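Local coordinates for acetyl-CoA hydrolase/transferase family protein (Porphyromonas gingivalis, PDB 2NVV) that probably catalyses acetyl-CoA hydrolysis or the transfer of coenzyme A between carboxylic acids such as acetate, and binds zinc, at residues A[168-173]-A[323-328]; A[286-291]-A[307-312]; A[401-406]-A[476-481]. All blocks are in the same frame, centred on the assembly; numbering follows the deposited sequence.

Interaction 1: residues A[168-173]-A[323-328]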
loop_
_atom_site.group_PDB
_atom_site.type_symbol
_atom_site.label_atom_id
_atom_site.label_comp_id
_atom_site.label_asym_id
_atom_site.label_seq_id
_atom_site.Cartn_x
_atom_site.Cartn_y
_atom_site.Cartn_z
HETATM N N MSE A 168 -7.539 33.561 -5.881
HETATM C CA MSE A 168 -6.259 33.390 -6.556
HETATM C C MSE A 168 -5.130 33.281 -5.532
HETATM O O MSE A 168 -4.870 34.227 -4.787
HETATM C CB MSE A 168 -6.014 34.595 -7.468
HETATM C CG MSE A 168 -4.628 34.660 -8.100
HETATM SE SE MSE A 168 -4.418 33.586 -9.686
HETATM C CE MSE A 168 -4.986 34.886 -11.016
ATOM N N GLY A 169 -4.463 32.133 -5.498
ATOM C CA GLY A 169 -3.377 31.949 -4.549
ATOM C C GLY A 169 -3.636 30.822 -3.570
ATOM O O GLY A 169 -2.712 30.343 -2.908
HETATM N N MSE A 170 -4.888 30.392 -3.468
HETATM C CA MSE A 170 -5.227 29.317 -2.557
HETATM C C MSE A 170 -5.011 27.924 -3.143
HETATM O O MSE A 170 -5.142 26.919 -2.437
HETATM C CB MSE A 170 -6.665 29.469 -2.081
HETATM C CG MSE A 170 -6.820 30.628 -1.100
HETATM SE SE MSE A 170 -8.506 30.718 -0.180
HETATM C CE MSE A 170 -9.045 28.798 -0.428
ATOM N N HIS A 171 -4.685 27.861 -4.433
ATOM C CA HIS A 171 -4.438 26.580 -5.079
ATOM C C HIS A 171 -2.964 26.509 -5.446
ATOM O O HIS A 171 -2.298 27.541 -5.613
ATOM C CB HIS A 171 -5.267 26.423 -6.362
ATOM C CG HIS A 171 -6.679 26.903 -6.252
ATOM N ND1 HIS A 171 -7.040 28.216 -6.473
ATOM C CD2 HIS A 171 -7.824 26.246 -5.942
ATOM C CE1 HIS A 171 -8.342 28.347 -6.304
ATOM N NE2 HIS A 171 -8.843 27.168 -5.982
ATOM N N ASP A 172 -2.461 25.287 -5.561
ATOM C CA ASP A 172 -1.081 25.033 -5.955
ATOM C C ASP A 172 -1.251 23.931 -6.996
ATOM O O ASP A 172 -1.353 22.752 -6.671
ATOM C CB ASP A 172 -0.258 24.563 -4.751
ATOM C CG ASP A 172 1.236 24.608 -5.014
ATOM O OD1 ASP A 172 1.654 25.430 -5.852
ATOM O OD2 ASP A 172 1.991 23.837 -4.383
ATOM N N LEU A 173 -1.326 24.346 -8.255
ATOM C CA LEU A 173 -1.554 23.424 -9.365
ATOM C C LEU A 173 -0.332 23.071 -10.188
ATOM O O LEU A 173 0.475 23.932 -10.517
ATOM C CB LEU A 173 -2.623 23.985 -10.317
ATOM C CG LEU A 173 -4.055 24.290 -9.848
ATOM C CD1 LEU A 173 -4.547 23.233 -8.878
ATOM C CD2 LEU A 173 -4.088 25.634 -9.192
ATOM N N PHE A 323 -7.401 36.565 6.576
ATOM C CA PHE A 323 -7.004 35.586 7.559
ATOM C C PHE A 323 -6.780 34.186 6.979
ATOM O O PHE A 323 -5.788 33.537 7.302
ATOM C CB PHE A 323 -8.082 35.536 8.648
ATOM C CG PHE A 323 -7.833 34.511 9.712
ATOM C CD1 PHE A 323 -6.920 34.758 10.737
ATOM C CD2 PHE A 323 -8.504 33.292 9.689
ATOM C CE1 PHE A 323 -6.685 33.800 11.724
ATOM C CE2 PHE A 323 -8.275 32.325 10.672
ATOM C CZ PHE A 323 -7.368 32.577 11.688
ATOM N N PHE A 324 -7.687 33.735 6.115
ATOM C CA PHE A 324 -7.609 32.390 5.555
ATOM C C PHE A 324 -6.703 32.138 4.359
ATOM O O PHE A 324 -6.138 31.063 4.238
ATOM C CB PHE A 324 -9.017 31.898 5.209
ATOM C CG PHE A 324 -9.956 31.873 6.379
ATOM C CD1 PHE A 324 -10.688 33.003 6.720
ATOM C CD2 PHE A 324 -10.090 30.730 7.151
ATOM C CE1 PHE A 324 -11.541 32.995 7.816
ATOM C CE2 PHE A 324 -10.935 30.704 8.248
ATOM C CZ PHE A 324 -11.666 31.842 8.584
ATOM N N LYS A 325 -6.571 33.126 3.487
ATOM C CA LYS A 325 -5.772 32.996 2.270
ATOM C C LYS A 325 -4.410 32.313 2.419
ATOM O O LYS A 325 -4.061 31.429 1.634
ATOM C CB LYS A 325 -5.582 34.372 1.629
ATOM C CG LYS A 325 -5.267 34.314 0.148
ATOM C CD LYS A 325 -5.768 35.571 -0.560
ATOM C CE LYS A 325 -5.603 35.435 -2.058
ATOM N NZ LYS A 325 -6.126 34.122 -2.496
ATOM N N ASP A 326 -3.656 32.720 3.429
ATOM C CA ASP A 326 -2.331 32.166 3.685
ATOM C C ASP A 326 -2.337 30.961 4.631
ATOM O O ASP A 326 -1.278 30.511 5.075
ATOM C CB ASP A 326 -1.437 33.257 4.272
ATOM C CG ASP A 326 -2.122 34.011 5.403
ATOM O OD1 ASP A 326 -3.120 34.719 5.127
ATOM O OD2 ASP A 326 -1.677 33.890 6.567
ATOM N N LYS A 327 -3.518 30.436 4.944
ATOM C CA LYS A 327 -3.604 29.298 5.854
ATOM C C LYS A 327 -4.215 28.069 5.219
ATOM O O LYS A 327 -4.186 26.986 5.804
ATOM C CB LYS A 327 -4.403 29.669 7.094
ATOM C CG LYS A 327 -3.770 30.745 7.942
ATOM C CD LYS A 327 -4.681 31.155 9.096
ATOM C CE LYS A 327 -4.030 32.271 9.906
ATOM N NZ LYS A 327 -3.575 33.390 9.024
ATOM N N ILE A 328 -4.768 28.238 4.022
ATOM C CA ILE A 328 -5.386 27.129 3.312
ATOM C C ILE A 328 -4.721 26.987 1.967
ATOM O O ILE A 328 -4.474 27.977 1.301
ATOM C CB ILE A 328 -6.891 27.374 3.077
ATOM C CG1 ILE A 328 -7.611 27.552 4.414
ATOM C CG2 ILE A 328 -7.489 26.206 2.290
ATOM C CD1 ILE A 328 -9.018 28.077 4.267
#
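A lysine-to-backbone hydrogen bond, backed by a small apolar touch, joins the long loop between strands 154-160 and 199-200 to the chain that leads from helix 321-324 into strand 328-330. The loop belongs to the N-terminal family region and its partner to the C-terminal one, so the contact links distant parts of the sequence. K325 supplies the polar half, M170 the apolar half. The K325 CG lies anti to the backbone N (chi1 -157°), the chain stays extended through chi3, and a bend at chi4 (48°) turns NZ onto the carbonyl oxygen of M168. The distance from K325 NZ to M168 O is 2.6 Å, and the ammonium approaches from above the carbonyl plane, with a C=O...N angle of 113°. The same NZ makes a weak bond to E166 O, and R193 holds the next carbonyl, that of G169, whose positive phi turns the loop here.

M170, like M168 a selenomethionine, crosses the lysine obliquely, its CG 3.8 Å from K325 NZ. It lies alongside I328 and points the same way, so that M170 CE comes 4.1 Å from I328 CG2. Backbone bonds from M170 and D172 to L330 continue this pairing of loop and strand. Within 323-328, K327 NZ binds F323 O at 2.8 Å, in the carbonyl plane, and makes a weaker salt bridge to D326 OD2. K327 CE rests over one face of the F323 ring, displaced toward its rim.

The charge of K325 is thus probably stabilised by carbonyl dipoles, M168 O and, weakly, E166 O, while K327 meets both a carbonyl and a carboxylate; both lysines are consistent with the protonated form.

Interaction 2: residues A[286-291]-A[307-312]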
loop_
_atom_site.group_PDB
_atom_site.type_symbol
_atom_site.label_atom_id
_atom_site.label_comp_id
_atom_site.label_asym_id
_atom_site.label_seq_id
_atom_site.Cartn_x
_atom_site.Cartn_y
_atom_site.Cartn_z
ATOM N N ILE A 286 -10.840 19.523 3.567
ATOM C CA ILE A 286 -10.881 20.419 4.702
ATOM C C ILE A 286 -12.346 20.695 5.001
ATOM O O ILE A 286 -13.068 21.211 4.146
ATOM C CB ILE A 286 -10.130 21.721 4.363
ATOM C CG1 ILE A 286 -8.703 21.372 3.922
ATOM C CG2 ILE A 286 -10.098 22.641 5.551
ATOM C CD1 ILE A 286 -7.963 22.503 3.255
ATOM N N GLN A 287 -12.790 20.334 6.205
ATOM C CA GLN A 287 -14.179 20.533 6.591
ATOM C C GLN A 287 -14.366 21.684 7.572
ATOM O O GLN A 287 -13.402 22.336 7.981
ATOM C CB GLN A 287 -14.743 19.247 7.198
ATOM C CG GLN A 287 -14.073 18.836 8.500
ATOM C CD GLN A 287 -12.930 17.853 8.301
ATOM O OE1 GLN A 287 -13.116 16.639 8.420
ATOM N NE2 GLN A 287 -11.748 18.369 7.993
ATOM N N ASP A 288 -15.621 21.933 7.944
ATOM C CA ASP A 288 -15.951 22.999 8.882
ATOM C C ASP A 288 -15.152 22.867 10.166
ATOM O O ASP A 288 -14.595 23.844 10.656
ATOM C CB ASP A 288 -17.440 22.974 9.222
ATOM C CG ASP A 288 -18.313 23.406 8.069
ATOM O OD1 ASP A 288 -19.546 23.380 8.217
ATOM O OD2 ASP A 288 -17.781 23.785 7.016
ATOM N N ALA A 289 -15.100 21.654 10.705
ATOM C CA ALA A 289 -14.379 21.399 11.952
ATOM C C ALA A 289 -12.949 21.931 11.938
ATOM O O ALA A 289 -12.461 22.425 12.953
ATOM C CB ALA A 289 -14.381 19.913 12.266
ATOM N N VAL A 290 -12.282 21.834 10.790
ATOM C CA VAL A 290 -10.904 22.320 10.654
ATOM C C VAL A 290 -10.882 23.841 10.685
ATOM O O VAL A 290 -10.059 24.458 11.361
ATOM C CB VAL A 290 -10.261 21.820 9.325
ATOM C CG1 VAL A 290 -8.952 22.540 9.062
ATOM C CG2 VAL A 290 -10.029 20.320 9.397
ATOM N N ILE A 291 -11.807 24.444 9.948
ATOM C CA ILE A 291 -11.913 25.898 9.896
ATOM C C ILE A 291 -12.133 26.467 11.304
ATOM O O ILE A 291 -11.512 27.461 11.688
ATOM C CB ILE A 291 -13.081 26.310 8.989
ATOM C CG1 ILE A 291 -12.887 25.685 7.607
ATOM C CG2 ILE A 291 -13.173 27.817 8.908
ATOM C CD1 ILE A 291 -11.629 26.143 6.905
ATOM N N LEU A 307 -11.963 22.210 -0.216
ATOM C CA LEU A 307 -12.436 22.927 0.952
ATOM C C LEU A 307 -13.927 22.645 0.913
ATOM O O LEU A 307 -14.689 23.357 0.255
ATOM C CB LEU A 307 -12.170 24.431 0.816
ATOM C CG LEU A 307 -12.591 25.331 1.981
ATOM C CD1 LEU A 307 -11.810 24.987 3.222
ATOM C CD2 LEU A 307 -12.348 26.778 1.599
ATOM N N SER A 308 -14.328 21.572 1.583
ATOM C CA SER A 308 -15.723 21.173 1.618
ATOM C C SER A 308 -16.388 21.689 2.879
ATOM O O SER A 308 -16.542 20.951 3.850
ATOM C CB SER A 308 -15.824 19.653 1.552
ATOM O OG SER A 308 -15.266 19.173 0.341
ATOM N N VAL A 309 -16.791 22.955 2.852
ATOM C CA VAL A 309 -17.420 23.583 4.009
ATOM C C VAL A 309 -18.842 24.065 3.739
ATOM O O VAL A 309 -19.244 24.212 2.588
ATOM C CB VAL A 309 -16.583 24.774 4.496
ATOM C CG1 VAL A 309 -15.191 24.295 4.893
ATOM C CG2 VAL A 309 -16.510 25.836 3.404
ATOM N N SER A 310 -19.596 24.303 4.809
ATOM C CA SER A 310 -20.972 24.763 4.684
ATOM C C SER A 310 -21.005 26.184 4.133
ATOM O O SER A 310 -19.981 26.859 4.101
ATOM C CB SER A 310 -21.673 24.696 6.042
ATOM O OG SER A 310 -20.960 25.418 7.024
ATOM N N ARG A 311 -22.179 26.628 3.692
ATOM C CA ARG A 311 -22.333 27.969 3.129
ATOM C C ARG A 311 -21.941 29.059 4.118
ATOM O O ARG A 311 -21.339 30.061 3.743
ATOM C CB ARG A 311 -23.778 28.198 2.678
ATOM C CG ARG A 311 -24.041 29.601 2.123
ATOM C CD ARG A 311 -25.504 29.791 1.766
ATOM N NE ARG A 311 -25.990 28.733 0.883
ATOM C CZ ARG A 311 -27.256 28.605 0.502
ATOM N NH1 ARG A 311 -27.619 27.613 -0.301
ATOM N NH2 ARG A 311 -28.159 29.474 0.923
ATOM N N SER A 312 -22.288 28.862 5.382
ATOM C CA SER A 312 -21.965 29.846 6.405
ATOM C C SER A 312 -20.461 30.006 6.549
ATOM O O SER A 312 -19.948 31.115 6.714
ATOM C CB SER A 312 -22.554 29.426 7.746
ATOM O OG SER A 312 -21.990 30.203 8.798
#
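Two oxygens of one carboxylate grip one serine. D288 OD2 accepts S310 N at 2.9 Å through its syn lone pair (N-H...O 155°), while S310 OG donates to D288 OD1 at 2.8 Å from above the carboxylate plane. D288 CG lies anti to its own carbonyl carbon, and S310 OG sits between the backbone N and carbonyl carbon, which brings the hydroxyl round to the acid. S310 is the N-cap of helix 311-318 and D288 opens helix 288-295, so both helix ends would favour the ionised carboxylate.

Apolar side chains pack beside this pair: I286 CG2 lies 3.7 Å from L307 CD1, and I291 crosses V309 at about a right angle, I291 CG1 to V309 CG1 being 3.8 Å. A weak bond from S308 N to I286 O accompanies the parallel bridge between I286 and L307. S308 OG is hydrogen-bonded to T27 OG1 and S306 OG, and V313 of the second helix covers D288 and I291.

Helix 288-295 connects strand 285-286 to the strand pair 299-304 and 306-307, with I286 and L307 in parallel register: a beta-alpha-beta crossover, beginning just after E284, the predicted thioester-forming glutamate, and beside V259 of the predicted CoA site.

Interaction 3: residues A[401-406]-A[476-481]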
loop_
_atom_site.group_PDB
_atom_site.type_symbol
_atom_site.label_atom_id
_atom_site.label_comp_id
_atom_site.label_asym_id
_atom_site.label_seq_id
_atom_site.Cartn_x
_atom_site.Cartn_y
_atom_site.Cartn_z
ATOM N N LYS A 401 -26.953 -5.169 17.512
ATOM C CA LYS A 401 -27.152 -6.408 16.755
ATOM C C LYS A 401 -26.041 -6.677 15.739
ATOM O O LYS A 401 -25.882 -7.799 15.245
ATOM C CB LYS A 401 -28.509 -6.367 16.048
ATOM C CG LYS A 401 -29.694 -6.296 16.998
ATOM C CD LYS A 401 -30.984 -6.136 16.232
ATOM C CE LYS A 401 -32.174 -5.974 17.170
ATOM N NZ LYS A 401 -33.477 -5.879 16.426
ATOM N N ILE A 402 -25.278 -5.637 15.421
ATOM C CA ILE A 402 -24.169 -5.769 14.483
ATOM C C ILE A 402 -22.883 -5.372 15.179
ATOM O O ILE A 402 -22.822 -4.339 15.842
ATOM C CB ILE A 402 -24.341 -4.855 13.242
ATOM C CG1 ILE A 402 -25.503 -5.355 12.373
ATOM C CG2 ILE A 402 -23.061 -4.840 12.425
ATOM C CD1 ILE A 402 -25.773 -4.513 11.146
ATOM N N SER A 403 -21.859 -6.203 15.034
ATOM C CA SER A 403 -20.560 -5.907 15.616
ATOM C C SER A 403 -19.642 -5.328 14.529
ATOM O O SER A 403 -19.578 -5.854 13.416
ATOM C CB SER A 403 -19.936 -7.182 16.189
ATOM O OG SER A 403 -18.588 -6.956 16.567
ATOM N N SER A 404 -18.938 -4.248 14.842
ATOM C CA SER A 404 -18.015 -3.644 13.886
ATOM C C SER A 404 -16.760 -4.494 13.783
ATOM O O SER A 404 -15.969 -4.338 12.860
ATOM C CB SER A 404 -17.631 -2.244 14.326
ATOM O OG SER A 404 -18.761 -1.406 14.377
ATOM N N PHE A 405 -16.581 -5.395 14.745
ATOM C CA PHE A 405 -15.425 -6.294 14.790
ATOM C C PHE A 405 -15.873 -7.721 14.515
ATOM O O PHE A 405 -16.792 -8.229 15.149
ATOM C CB PHE A 405 -14.746 -6.189 16.154
ATOM C CG PHE A 405 -14.122 -4.851 16.400
ATOM C CD1 PHE A 405 -12.832 -4.573 15.949
ATOM C CD2 PHE A 405 -14.844 -3.841 17.022
ATOM C CE1 PHE A 405 -12.280 -3.311 16.114
ATOM C CE2 PHE A 405 -14.298 -2.578 17.186
ATOM C CZ PHE A 405 -13.017 -2.314 16.730
ATOM N N VAL A 406 -15.202 -8.365 13.566
ATOM C CA VAL A 406 -15.550 -9.709 13.152
ATOM C C VAL A 406 -14.331 -10.622 13.053
ATOM O O VAL A 406 -13.197 -10.153 13.045
ATOM C CB VAL A 406 -16.236 -9.648 11.777
ATOM C CG1 VAL A 406 -17.523 -8.840 11.865
ATOM C CG2 VAL A 406 -15.292 -9.009 10.771
ATOM N N PHE A 476 -16.852 -16.473 8.724
ATOM C CA PHE A 476 -17.901 -15.535 8.330
ATOM C C PHE A 476 -19.228 -15.780 9.025
ATOM O O PHE A 476 -20.268 -15.289 8.584
ATOM C CB PHE A 476 -18.110 -15.578 6.817
ATOM C CG PHE A 476 -16.971 -14.984 6.028
ATOM C CD1 PHE A 476 -16.489 -15.616 4.883
ATOM C CD2 PHE A 476 -16.388 -13.789 6.427
ATOM C CE1 PHE A 476 -15.446 -15.061 4.152
ATOM C CE2 PHE A 476 -15.346 -13.229 5.697
ATOM C CZ PHE A 476 -14.874 -13.866 4.559
ATOM N N ALA A 477 -19.193 -16.529 10.120
ATOM C CA ALA A 477 -20.397 -16.830 10.884
ATOM C C ALA A 477 -21.119 -15.569 11.360
ATOM O O ALA A 477 -22.346 -15.527 11.388
ATOM C CB ALA A 477 -20.033 -17.695 12.072
ATOM N N PHE A 478 -20.366 -14.550 11.753
ATOM C CA PHE A 478 -20.957 -13.297 12.211
ATOM C C PHE A 478 -21.851 -12.687 11.126
ATOM O O PHE A 478 -22.995 -12.318 11.381
ATOM C CB PHE A 478 -19.849 -12.308 12.590
ATOM C CG PHE A 478 -19.411 -12.407 14.025
ATOM C CD1 PHE A 478 -19.251 -13.647 14.635
ATOM C CD2 PHE A 478 -19.158 -11.262 14.769
ATOM C CE1 PHE A 478 -18.845 -13.746 15.970
ATOM C CE2 PHE A 478 -18.752 -11.352 16.103
ATOM C CZ PHE A 478 -18.597 -12.601 16.702
ATOM N N HIS A 479 -21.306 -12.592 9.915
ATOM C CA HIS A 479 -22.006 -12.042 8.760
ATOM C C HIS A 479 -23.168 -12.942 8.375
ATOM O O HIS A 479 -24.256 -12.463 8.024
ATOM C CB HIS A 479 -21.047 -11.946 7.579
ATOM C CG HIS A 479 -19.827 -11.132 7.858
ATOM N ND1 HIS A 479 -19.814 -9.758 7.767
ATOM C CD2 HIS A 479 -18.570 -11.498 8.204
ATOM C CE1 HIS A 479 -18.600 -9.310 8.036
ATOM N NE2 HIS A 479 -17.826 -10.347 8.304
ATOM N N GLN A 480 -22.918 -14.248 8.416
ATOM C CA GLN A 480 -23.936 -15.223 8.084
ATOM C C GLN A 480 -25.082 -15.138 9.070
ATOM O O GLN A 480 -26.240 -15.190 8.672
ATOM C CB GLN A 480 -23.348 -16.635 8.095
ATOM C CG GLN A 480 -22.526 -16.986 6.865
ATOM C CD GLN A 480 -21.882 -18.357 6.966
ATOM O OE1 GLN A 480 -21.647 -19.021 5.958
ATOM N NE2 GLN A 480 -21.580 -18.781 8.182
ATOM N N GLU A 481 -24.765 -15.001 10.356
ATOM C CA GLU A 481 -25.802 -14.918 11.390
ATOM C C GLU A 481 -26.622 -13.648 11.275
ATOM O O GLU A 481 -27.805 -13.648 11.591
ATOM C CB GLU A 481 -25.192 -14.995 12.795
ATOM C CG GLU A 481 -26.239 -15.013 13.907
ATOM C CD GLU A 481 -27.141 -16.252 13.858
ATOM O OE1 GLU A 481 -28.299 -16.167 14.309
ATOM O OE2 GLU A 481 -26.690 -17.315 13.381
#
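The carbonyl oxygen of F405 is the best-held polar atom where the two segments meet, and one hydrogen bond grips it: S403 OG donates to F405 O at 2.6 Å. The hydroxyl lies in the carbonyl plane, on a lone pair, and it is put there by an S403 chi1 of 171°, which sets OG anti to the backbone N. This is helix-on-sheet packing. Strand 405-406 runs at the border of a four-stranded mixed sheet, parallel to strand 355-357, and the start of helix 477-484 lies against it. Just upstream, K401 and I402 form a classic beta bulge opposite strand 396-397.

F478 reaches from the first turn of the helix toward the strand. Its CE2 comes 3.8 Å from F405 O, an oblique approach to the ring, whereas S403 CB meets the ring at its edge, near its plane, 4.3 Å from F478 CE2. V406 CG1 adds an apolar touch on F478 CD2 at 4.1 Å. L455 and L456 of helix 453-459 also pack on this phenyl group, so the buried ring lies between the strand and helix 453-459.

H479, one residue on, also packs on V406, crossing it at about a right angle. Its NE2 makes a weak hydrogen bond to M408 O, which may favour this ring rotation, and L472 of the second subunit packs on the same residue. A bound zinc ion lies about 14 Å from the H479 side chain. Both methyls of V406 converge on a single atom, with CG2 3.8 Å and CG1 3.9 Å from H479 NE2.

Overall arrangement
Interactions 1 and 2 share one region of the fold: their centres lie about 15 Å apart, interaction 2 is nested in the chain loop that interaction 1 closes, and F324 and I328 of the former pack on I286, I291 and L307 of the latter. Interaction 2 is largely buried and joins neighbouring strand-helix units with a carboxylate-serine pair beside apolar packing. Interaction 1, partly buried, relies on a lysine reaching a loop carbonyl. Interaction 3 stands apart, its centre about 46 Å from that of interaction 1 and across the chain's centre. It is buried too, yet has no hydrogen bond between its segments, being mostly packing of F478 and H479 on the strand, beside the second subunit.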